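Local coordinates for protein glycosyl hydrolase family 88 (Pedobacter heparinus, PDB 3WIW) that hydrolyses unsaturated glucuronyl oligosaccharides derived from heparin, as a glycoside hydrolase of family 88, at residues Phe101-Gln109 with Met120-Ala128; Leu138-Tyr149 with Tyr181-Phe189. All coordinates share one frame; numbering follows the deposited sequence. Where two conformers were deposited one is given.

Contact 1 (Phe101-Gln109 with Met120-Ala128); sequences FTLALDTIQ and MLYCSYGNA
In the alpha6/alpha6-barrel of this family 88 hydrolase, the end of helix 92-103 and the turns after it lie against helix 117-132, and Thr102 and Tyr125 carry much of the contact. Thr102 CG2 stands over one face of the Tyr125 ring, 3.8 Å from its centroid and 17° off the normal, a CH-pi contact. That methyl is anti to the backbone N, which turns it to the ring while OG1 hydrogen-bonds to Ala98 O and Trp83 NE1. The phenol end of the ring packs against the type I turn Leu103-Asp106: Leu105 CB lies 4.1 Å from Tyr125 CE1, and the Leu103 side chain crosses that of Tyr125 at about a right angle, its CD2 near the phenol oxygen. Further along, Ile108 CG2 wedges between Leu121 CG (3.7 Å) and Met120 CE (3.9 Å); a bend at chi3 (79°) brings the methionine methyl to it. The Met120 side chain lies about 4 Å from that of Asp116, the predicted nucleophile, so the contact borders the predicted active site. Ser124 OG hydrogen-bonds to Met120 O in the carbonyl plane, on a lone pair. One water, in the ring plane, joins Tyr125 OH (2.7 Å) to Asp106 OD2, donating to the carboxylate at 2.6 Å.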
loop_
_atom_site.group_PDB
_atom_site.type_symbol
_atom_site.label_atom_id
_atom_site.label_comp_id
_atom_site.label_asym_id
_atom_site.label_seq_id
_atom_site.Cartn_x
_atom_site.Cartn_y
_atom_site.Cartn_z
ATOM N N PHE A 101 0.817 16.909 10.165
ATOM C CA PHE A 101 1.098 15.491 10.412
ATOM C C PHE A 101 2.280 14.973 9.568
ATOM O O PHE A 101 2.956 14.026 9.960
ATOM C CB PHE A 101 -0.180 14.655 10.228
ATOM C CG PHE A 101 -1.127 14.744 11.403
ATOM C CD1 PHE A 101 -2.056 15.771 11.498
ATOM C CD2 PHE A 101 -1.061 13.811 12.429
ATOM C CE1 PHE A 101 -2.913 15.860 12.606
ATOM C CE2 PHE A 101 -1.927 13.881 13.528
ATOM C CZ PHE A 101 -2.847 14.906 13.612
ATOM N N THR A 102 2.523 15.588 8.414
ATOM C CA THR A 102 3.690 15.239 7.604
ATOM C C THR A 102 4.999 15.696 8.253
ATOM O O THR A 102 5.934 14.911 8.421
ATOM C CB THR A 102 3.567 15.795 6.162
ATOM O OG1 THR A 102 2.441 15.180 5.532
ATOM C CG2 THR A 102 4.794 15.471 5.334
ATOM N N LEU A 103 5.050 16.964 8.655
ATOM C CA LEU A 103 6.323 17.546 9.105
ATOM C C LEU A 103 6.793 16.944 10.422
ATOM O O LEU A 103 7.975 17.029 10.759
ATOM C CB LEU A 103 6.262 19.075 9.207
ATOM C CG LEU A 103 6.098 19.787 7.865
ATOM C CD1 LEU A 103 5.838 21.299 8.067
ATOM C CD2 LEU A 103 7.333 19.576 6.960
ATOM N N ALA A 104 5.869 16.332 11.169
ATOM C CA ALA A 104 6.230 15.637 12.401
ATOM C C ALA A 104 7.061 14.376 12.135
ATOM O O ALA A 104 7.574 13.778 13.079
ATOM C CB ALA A 104 4.991 15.275 13.206
ATOM N N LEU A 105 7.195 13.977 10.865
ATOM C CA LEU A 105 7.923 12.761 10.508
ATOM C C LEU A 105 9.347 13.030 9.995
ATOM O O LEU A 105 9.999 12.151 9.420
ATOM C CB LEU A 105 7.126 11.955 9.485
ATOM C CG LEU A 105 5.776 11.431 10.003
ATOM C CD1 LEU A 105 5.098 10.549 8.962
ATOM C CD2 LEU A 105 5.938 10.702 11.352
ATOM N N ASP A 106 9.847 14.243 10.225
ATOM C CA ASP A 106 11.145 14.685 9.733
ATOM C C ASP A 106 12.264 13.692 10.045
ATOM O O ASP A 106 13.138 13.460 9.206
ATOM C CB ASP A 106 11.447 16.053 10.347
ATOM C CG ASP A 106 12.802 16.590 9.937
ATOM O OD1 ASP A 106 13.802 16.252 10.606
ATOM O OD2 ASP A 106 12.876 17.338 8.937
ATOM N N THR A 107 12.239 13.097 11.240
ATOM C CA THR A 107 13.332 12.216 11.676
ATOM C C THR A 107 13.505 10.976 10.799
ATOM O O THR A 107 14.574 10.359 10.791
ATOM C CB THR A 107 13.194 11.764 13.157
ATOM O OG1 THR A 107 11.906 11.166 13.366
ATOM C CG2 THR A 107 13.403 12.934 14.131
ATOM N N ILE A 108 12.461 10.605 10.060
ATOM C CA ILE A 108 12.538 9.391 9.250
ATOM C C ILE A 108 13.591 9.503 8.141
ATOM O O ILE A 108 14.092 8.506 7.647
ATOM C CB ILE A 108 11.171 8.990 8.691
ATOM C CG1 ILE A 108 10.168 8.899 9.843
ATOM C CG2 ILE A 108 11.252 7.643 7.970
ATOM C CD1 ILE A 108 8.781 8.543 9.368
ATOM N N GLN A 109 13.966 10.727 7.785
ATOM C CA GLN A 109 14.994 10.920 6.760
ATOM C C GLN A 109 16.370 10.424 7.188
ATOM O O GLN A 109 17.295 10.407 6.373
ATOM C CB GLN A 109 15.095 12.387 6.376
ATOM C CG GLN A 109 15.805 13.242 7.423
ATOM C CD GLN A 109 15.757 14.704 7.088
ATOM O OE1 GLN A 109 16.362 15.154 6.111
ATOM N NE2 GLN A 109 15.042 15.459 7.897
ATOM N N MET A 120 6.749 5.082 4.575
ATOM C CA MET A 120 6.856 6.058 5.662
ATOM C C MET A 120 7.036 7.493 5.184
ATOM O O MET A 120 6.313 8.376 5.637
ATOM C CB MET A 120 8.016 5.674 6.583
ATOM C CG MET A 120 7.781 4.310 7.258
ATOM S SD MET A 120 9.276 3.570 7.956
ATOM C CE MET A 120 9.387 4.498 9.443
ATOM N N LEU A 121 8.012 7.719 4.299
ATOM C CA LEU A 121 8.288 9.059 3.758
ATOM C C LEU A 121 7.589 9.332 2.442
ATOM O O LEU A 121 7.102 10.429 2.222
ATOM C CB LEU A 121 9.782 9.259 3.539
ATOM C CG LEU A 121 10.598 9.501 4.795
ATOM C CD1 LEU A 121 12.089 9.416 4.478
ATOM C CD2 LEU A 121 10.299 10.885 5.341
ATOM N N TYR A 122 7.570 8.370 1.525
ATOM C CA TYR A 122 6.975 8.699 0.237
ATOM C C TYR A 122 5.442 8.873 0.327
ATOM O O TYR A 122 4.874 9.742 -0.346
ATOM C CB TYR A 122 7.397 7.713 -0.854
ATOM C CG TYR A 122 7.119 8.237 -2.247
ATOM C CD1 TYR A 122 7.800 9.352 -2.736
ATOM C CD2 TYR A 122 6.172 7.620 -3.069
ATOM C CE1 TYR A 122 7.538 9.838 -4.017
ATOM C CE2 TYR A 122 5.881 8.098 -4.342
ATOM C CZ TYR A 122 6.598 9.206 -4.819
ATOM O OH TYR A 122 6.353 9.710 -6.090
ATOM N N CYS A 123 4.745 8.092 1.163
ATOM C CA CYS A 123 3.319 8.333 1.370
ATOM C C CYS A 123 3.005 9.651 2.054
ATOM O O CYS A 123 1.911 10.174 1.890
ATOM C CB CYS A 123 2.664 7.193 2.165
ATOM S SG CYS A 123 2.733 5.577 1.359
ATOM N N SER A 124 3.955 10.184 2.818
ATOM C CA SER A 124 3.697 11.399 3.580
ATOM C C SER A 124 4.304 12.598 2.862
ATOM O O SER A 124 3.597 13.327 2.149
ATOM C CB SER A 124 4.211 11.232 5.023
ATOM O OG SER A 124 5.585 10.899 5.037
ATOM N N TYR A 125 5.619 12.761 3.002
ATOM C CA TYR A 125 6.366 13.807 2.304
ATOM C C TYR A 125 6.213 13.719 0.787
ATOM O O TYR A 125 6.157 14.753 0.121
ATOM C CB TYR A 125 7.863 13.745 2.637
ATOM C CG TYR A 125 8.228 14.382 3.951
ATOM C CD1 TYR A 125 7.995 13.725 5.157
ATOM C CD2 TYR A 125 8.792 15.658 3.999
ATOM C CE1 TYR A 125 8.315 14.315 6.361
ATOM C CE2 TYR A 125 9.119 16.245 5.202
ATOM C CZ TYR A 125 8.893 15.572 6.379
ATOM O OH TYR A 125 9.224 16.172 7.581
ATOM N N GLY A 126 6.169 12.507 0.226
ATOM C CA GLY A 126 6.077 12.384 -1.226
ATOM C C GLY A 126 4.788 12.989 -1.762
ATOM O O GLY A 126 4.794 13.791 -2.716
ATOM N N ASN A 127 3.672 12.604 -1.144
ATOM C CA ASN A 127 2.396 13.201 -1.494
ATOM C C ASN A 127 2.375 14.705 -1.237
ATOM O O ASN A 127 1.854 15.469 -2.051
ATOM C CB ASN A 127 1.254 12.497 -0.754
ATOM C CG ASN A 127 0.815 11.240 -1.457
ATOM O OD1 ASN A 127 0.607 11.245 -2.677
ATOM N ND2 ASN A 127 0.726 10.145 -0.721
ATOM N N ALA A 128 2.957 15.129 -0.119
ATOM C CA ALA A 128 3.011 16.534 0.241
ATOM C C ALA A 128 3.706 17.329 -0.868
ATOM O O ALA A 128 3.224 18.381 -1.292
ATOM C CB ALA A 128 3.785 16.697 1.526
HETATM O O HOH W 1 10.752 18.409 7.773
#

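Contact 2 (Leu138-Tyr149 with Tyr181-Phe189); sequences LKPLENGAANLY and YLYWAGKEF
Tyr181 inserts its side chain as a knob into the hole formed by Leu141, Gly144, Ala145 and Leu148, and its OH donates to Leu141 O at 2.7 Å. That carbonyl also accepts the helical N-H of Ala145; two donors therefore grip it. With CG anti to the backbone N (chi1 -171°), the ring extends straight to helix 138-149, where Gly144 lacks the CB that would collide with the phenol oxygen. A phenylalanine here would remove the hydroxyl and would probably leave Leu141 O with the Ala145 N-H as its one donor of this contact. Leu182 follows, its CG 3.7 Å from Leu148 CD2. These are two helices of the alpha6/alpha6-barrel, their segment axes 9.9 Å apart at closest approach and their directions 117° apart. Trp184 turns its CH2 to Leu141 CD1 (3.7 Å), the two side chains crossing at about a right angle. Ala185 CB meets Ala145 CB at 3.5 Å, closer than usual for two methyl carbons. Glu188 lays its CG over one face of the Phe189 ring; Glu142 CG covers the opposite face, 3.7 Å from the centroid, with the Glu142 carboxylate stacked almost parallel to the ring (3°), its OE1 also in a salt bridge with Lys139 NZ. Leu138 CD1 meets Phe189 CZ at 3.7 Å.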
loop_
_atom_site.group_PDB
_atom_site.type_symbol
_atom_site.label_atom_id
_atom_site.label_comp_id
_atom_site.label_asym_id
_atom_site.label_seq_id
_atom_site.Cartn_x
_atom_site.Cartn_y
_atom_site.Cartn_z
ATOM N N LEU A 138 11.353 18.708 0.341
ATOM C CA LEU A 138 12.244 18.097 -0.629
ATOM C C LEU A 138 13.504 17.465 -0.027
ATOM O O LEU A 138 13.853 16.330 -0.375
ATOM C CB LEU A 138 12.593 19.099 -1.728
ATOM C CG LEU A 138 13.268 18.478 -2.954
ATOM C CD1 LEU A 138 12.357 17.450 -3.608
ATOM C CD2 LEU A 138 13.645 19.559 -3.939
ATOM N N LYS A 139 14.208 18.175 0.852
ATOM C CA LYS A 139 15.429 17.598 1.402
ATOM C C LYS A 139 15.194 16.282 2.185
ATOM O O LYS A 139 15.968 15.339 2.029
ATOM C CB LYS A 139 16.238 18.617 2.223
ATOM C CG LYS A 139 17.653 18.138 2.573
ATOM C CD LYS A 139 18.474 17.889 1.307
ATOM C CE LYS A 139 19.919 17.520 1.598
ATOM N NZ LYS A 139 20.721 17.503 0.342
ATOM N N PRO A 140 14.140 16.210 3.021
ATOM C CA PRO A 140 13.896 14.929 3.683
ATOM C C PRO A 140 13.655 13.804 2.668
ATOM O O PRO A 140 14.110 12.676 2.873
ATOM C CB PRO A 140 12.652 15.235 4.532
ATOM C CG PRO A 140 12.802 16.696 4.871
ATOM C CD PRO A 140 13.276 17.275 3.575
ATOM N N LEU A 141 12.967 14.104 1.575
ATOM C CA LEU A 141 12.794 13.108 0.518
ATOM C C LEU A 141 14.119 12.676 -0.100
ATOM O O LEU A 141 14.323 11.486 -0.359
ATOM C CB LEU A 141 11.843 13.601 -0.559
ATOM C CG LEU A 141 10.373 13.601 -0.165
ATOM C CD1 LEU A 141 9.567 14.423 -1.173
ATOM C CD2 LEU A 141 9.813 12.165 -0.090
ATOM N N GLU A 142 15.008 13.627 -0.355
ATOM C CA GLU A 142 16.289 13.287 -0.940
ATOM C C GLU A 142 17.117 12.438 0.014
ATOM O O GLU A 142 17.694 11.431 -0.393
ATOM C CB GLU A 142 17.029 14.554 -1.319
ATOM C CG GLU A 142 18.288 14.298 -2.128
ATOM C CD GLU A 142 19.045 15.565 -2.474
ATOM O OE1 GLU A 142 18.730 16.629 -1.900
ATOM O OE2 GLU A 142 19.959 15.493 -3.321
ATOM N N ASN A 143 17.160 12.822 1.288
ATOM C CA ASN A 143 17.922 12.048 2.268
ATOM C C ASN A 143 17.357 10.633 2.415
ATOM O O ASN A 143 18.112 9.666 2.471
ATOM C CB ASN A 143 17.957 12.746 3.627
ATOM C CG ASN A 143 18.884 13.934 3.643
ATOM O OD1 ASN A 143 19.823 14.019 2.847
ATOM N ND2 ASN A 143 18.616 14.870 4.536
ATOM N N GLY A 144 16.028 10.504 2.477
ATOM C CA GLY A 144 15.390 9.200 2.600
ATOM C C GLY A 144 15.712 8.316 1.415
ATOM O O GLY A 144 15.940 7.114 1.566
ATOM N N ALA A 145 15.693 8.890 0.218
ATOM C CA ALA A 145 15.940 8.080 -0.959
ATOM C C ALA A 145 17.355 7.512 -0.980
ATOM O O ALA A 145 17.558 6.367 -1.378
ATOM C CB ALA A 145 15.645 8.857 -2.230
ATOM N N ALA A 146 18.329 8.299 -0.544
ATOM C CA ALA A 146 19.698 7.801 -0.492
ATOM C C ALA A 146 19.784 6.635 0.483
ATOM O O ALA A 146 20.463 5.641 0.215
ATOM C CB ALA A 146 20.663 8.912 -0.087
ATOM N N ASN A 147 19.075 6.732 1.607
ATOM C CA ASN A 147 19.087 5.645 2.592
ATOM C C ASN A 147 18.396 4.379 2.098
ATOM O O ASN A 147 18.817 3.263 2.411
ATOM C CB ASN A 147 18.473 6.112 3.914
ATOM C CG ASN A 147 19.418 7.020 4.690
ATOM O OD1 ASN A 147 20.648 6.870 4.612
ATOM N ND2 ASN A 147 18.857 7.977 5.424
ATOM N N LEU A 148 17.348 4.555 1.301
ATOM C CA LEU A 148 16.668 3.410 0.727
ATOM C C LEU A 148 17.568 2.730 -0.309
ATOM O O LEU A 148 17.739 1.498 -0.307
ATOM C CB LEU A 148 15.342 3.833 0.113
ATOM C CG LEU A 148 14.518 2.688 -0.486
ATOM C CD1 LEU A 148 14.282 1.567 0.532
ATOM C CD2 LEU A 148 13.181 3.235 -0.986
ATOM N N TYR A 149 18.179 3.530 -1.178
ATOM C CA TYR A 149 19.061 2.990 -2.188
ATOM C C TYR A 149 20.249 2.262 -1.561
ATOM O O TYR A 149 20.707 1.256 -2.093
ATOM C CB TYR A 149 19.577 4.110 -3.081
ATOM C CG TYR A 149 20.713 3.700 -3.978
ATOM C CD1 TYR A 149 20.498 2.875 -5.088
ATOM C CD2 TYR A 149 22.007 4.134 -3.720
ATOM C CE1 TYR A 149 21.534 2.504 -5.921
ATOM C CE2 TYR A 149 23.046 3.777 -4.533
ATOM C CZ TYR A 149 22.811 2.969 -5.640
ATOM O OH TYR A 149 23.892 2.649 -6.444
ATOM N N TYR A 181 9.025 5.125 -4.481
ATOM C CA TYR A 181 9.875 6.179 -3.948
ATOM C C TYR A 181 11.166 6.316 -4.754
ATOM O O TYR A 181 11.546 7.435 -5.153
ATOM C CB TYR A 181 10.188 5.844 -2.502
ATOM C CG TYR A 181 10.898 6.923 -1.682
ATOM C CD1 TYR A 181 11.097 8.238 -2.134
ATOM C CD2 TYR A 181 11.353 6.592 -0.396
ATOM C CE1 TYR A 181 11.739 9.179 -1.300
ATOM C CE2 TYR A 181 11.963 7.495 0.427
ATOM C CZ TYR A 181 12.165 8.785 -0.018
ATOM O OH TYR A 181 12.771 9.664 0.843
ATOM N N LEU A 182 11.840 5.203 -5.046
ATOM C CA LEU A 182 13.100 5.262 -5.783
ATOM C C LEU A 182 12.911 5.596 -7.254
ATOM O O LEU A 182 13.779 6.260 -7.826
ATOM C CB LEU A 182 13.873 3.959 -5.659
ATOM C CG LEU A 182 14.630 3.694 -4.372
ATOM C CD1 LEU A 182 15.458 2.426 -4.522
ATOM C CD2 LEU A 182 15.514 4.879 -4.033
ATOM N N TYR A 183 11.863 5.089 -7.905
ATOM C CA TYR A 183 11.635 5.509 -9.292
ATOM C C TYR A 183 11.484 7.026 -9.370
ATOM O O TYR A 183 12.094 7.693 -10.217
ATOM C CB TYR A 183 10.385 4.872 -9.877
ATOM C CG TYR A 183 10.411 3.371 -10.096
ATOM C CD1 TYR A 183 11.428 2.745 -10.817
ATOM C CD2 TYR A 183 9.352 2.578 -9.639
ATOM C CE1 TYR A 183 11.397 1.374 -11.028
ATOM C CE2 TYR A 183 9.328 1.211 -9.847
ATOM C CZ TYR A 183 10.343 0.617 -10.547
ATOM O OH TYR A 183 10.311 -0.742 -10.772
ATOM N N TRP A 184 10.693 7.580 -8.460
ATOM C CA TRP A 184 10.452 9.014 -8.415
ATOM C C TRP A 184 11.748 9.760 -8.111
ATOM O O TRP A 184 12.100 10.716 -8.793
ATOM C CB TRP A 184 9.381 9.356 -7.357
ATOM C CG TRP A 184 9.309 10.828 -7.114
ATOM C CD1 TRP A 184 8.629 11.752 -7.858
ATOM C CD2 TRP A 184 10.020 11.565 -6.098
ATOM N NE1 TRP A 184 8.861 13.013 -7.346
ATOM C CE2 TRP A 184 9.707 12.925 -6.270
ATOM C CE3 TRP A 184 10.858 11.193 -5.038
ATOM C CZ2 TRP A 184 10.213 13.930 -5.424
ATOM C CZ3 TRP A 184 11.374 12.190 -4.196
ATOM C CH2 TRP A 184 11.051 13.541 -4.401
ATOM N N ALA A 185 12.472 9.317 -7.088
ATOM C CA ALA A 185 13.670 10.031 -6.636
ATOM C C ALA A 185 14.803 9.965 -7.663
ATOM O O ALA A 185 15.537 10.937 -7.853
ATOM C CB ALA A 185 14.130 9.461 -5.305
ATOM N N GLY A 186 14.953 8.825 -8.334
ATOM C CA GLY A 186 15.957 8.677 -9.363
ATOM C C GLY A 186 15.791 9.721 -10.446
ATOM O O GLY A 186 16.774 10.293 -10.920
ATOM N N LYS A 187 14.547 10.003 -10.816
ATOM C CA LYS A 187 14.266 11.031 -11.812
ATOM C C LYS A 187 14.406 12.447 -11.244
ATOM O O LYS A 187 15.025 13.308 -11.878
ATOM C CB LYS A 187 12.884 10.821 -12.436
ATOM C CG LYS A 187 12.729 9.521 -13.204
ATOM C CD LYS A 187 13.621 9.448 -14.436
ATOM C CE LYS A 187 13.221 8.228 -15.283
ATOM N NZ LYS A 187 14.383 7.364 -15.653
ATOM N N GLU A 188 13.844 12.688 -10.062
ATOM C CA GLU A 188 13.822 14.019 -9.455
ATOM C C GLU A 188 15.239 14.533 -9.193
ATOM O O GLU A 188 15.523 15.714 -9.395
ATOM C CB GLU A 188 13.011 13.984 -8.143
ATOM C CG GLU A 188 13.105 15.251 -7.282
ATOM C CD GLU A 188 12.539 16.492 -7.964
ATOM O OE1 GLU A 188 12.951 17.611 -7.595
ATOM O OE2 GLU A 188 11.671 16.349 -8.853
ATOM N N PHE A 189 16.117 13.650 -8.727
ATOM C CA PHE A 189 17.464 14.030 -8.298
ATOM C C PHE A 189 18.565 13.649 -9.279
ATOM O O PHE A 189 19.764 13.759 -8.954
ATOM C CB PHE A 189 17.751 13.467 -6.894
ATOM C CG PHE A 189 16.763 13.934 -5.859
ATOM C CD1 PHE A 189 16.765 15.260 -5.439
ATOM C CD2 PHE A 189 15.801 13.072 -5.349
ATOM C CE1 PHE A 189 15.844 15.712 -4.512
ATOM C CE2 PHE A 189 14.870 13.518 -4.408
ATOM C CZ PHE A 189 14.891 14.850 -3.997
#

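In the fold
From the N terminus, helix 92-103 ends in the turns up to Gln109, and contact 1 closes the short loop that brings the chain back as helix 117-132. The chain then enters helix 138-150, which opens contact 2; this closes only after a longer excursion through short strands, when helix 175-188 returns. The two contacts are in series, neither nested nor crossed, with centres about 12 Å apart. They nevertheless touch: Gln109 OE1 of contact 1 takes a probable hydrogen bond from Asn143 ND2 of contact 2, the Tyr122 ring meets those of Tyr181 and Trp184, and Tyr125 packs on Pro140 and Leu141. Helix 117-132 thus also packs on both helices of contact 2, joining consecutive parts of the barrel.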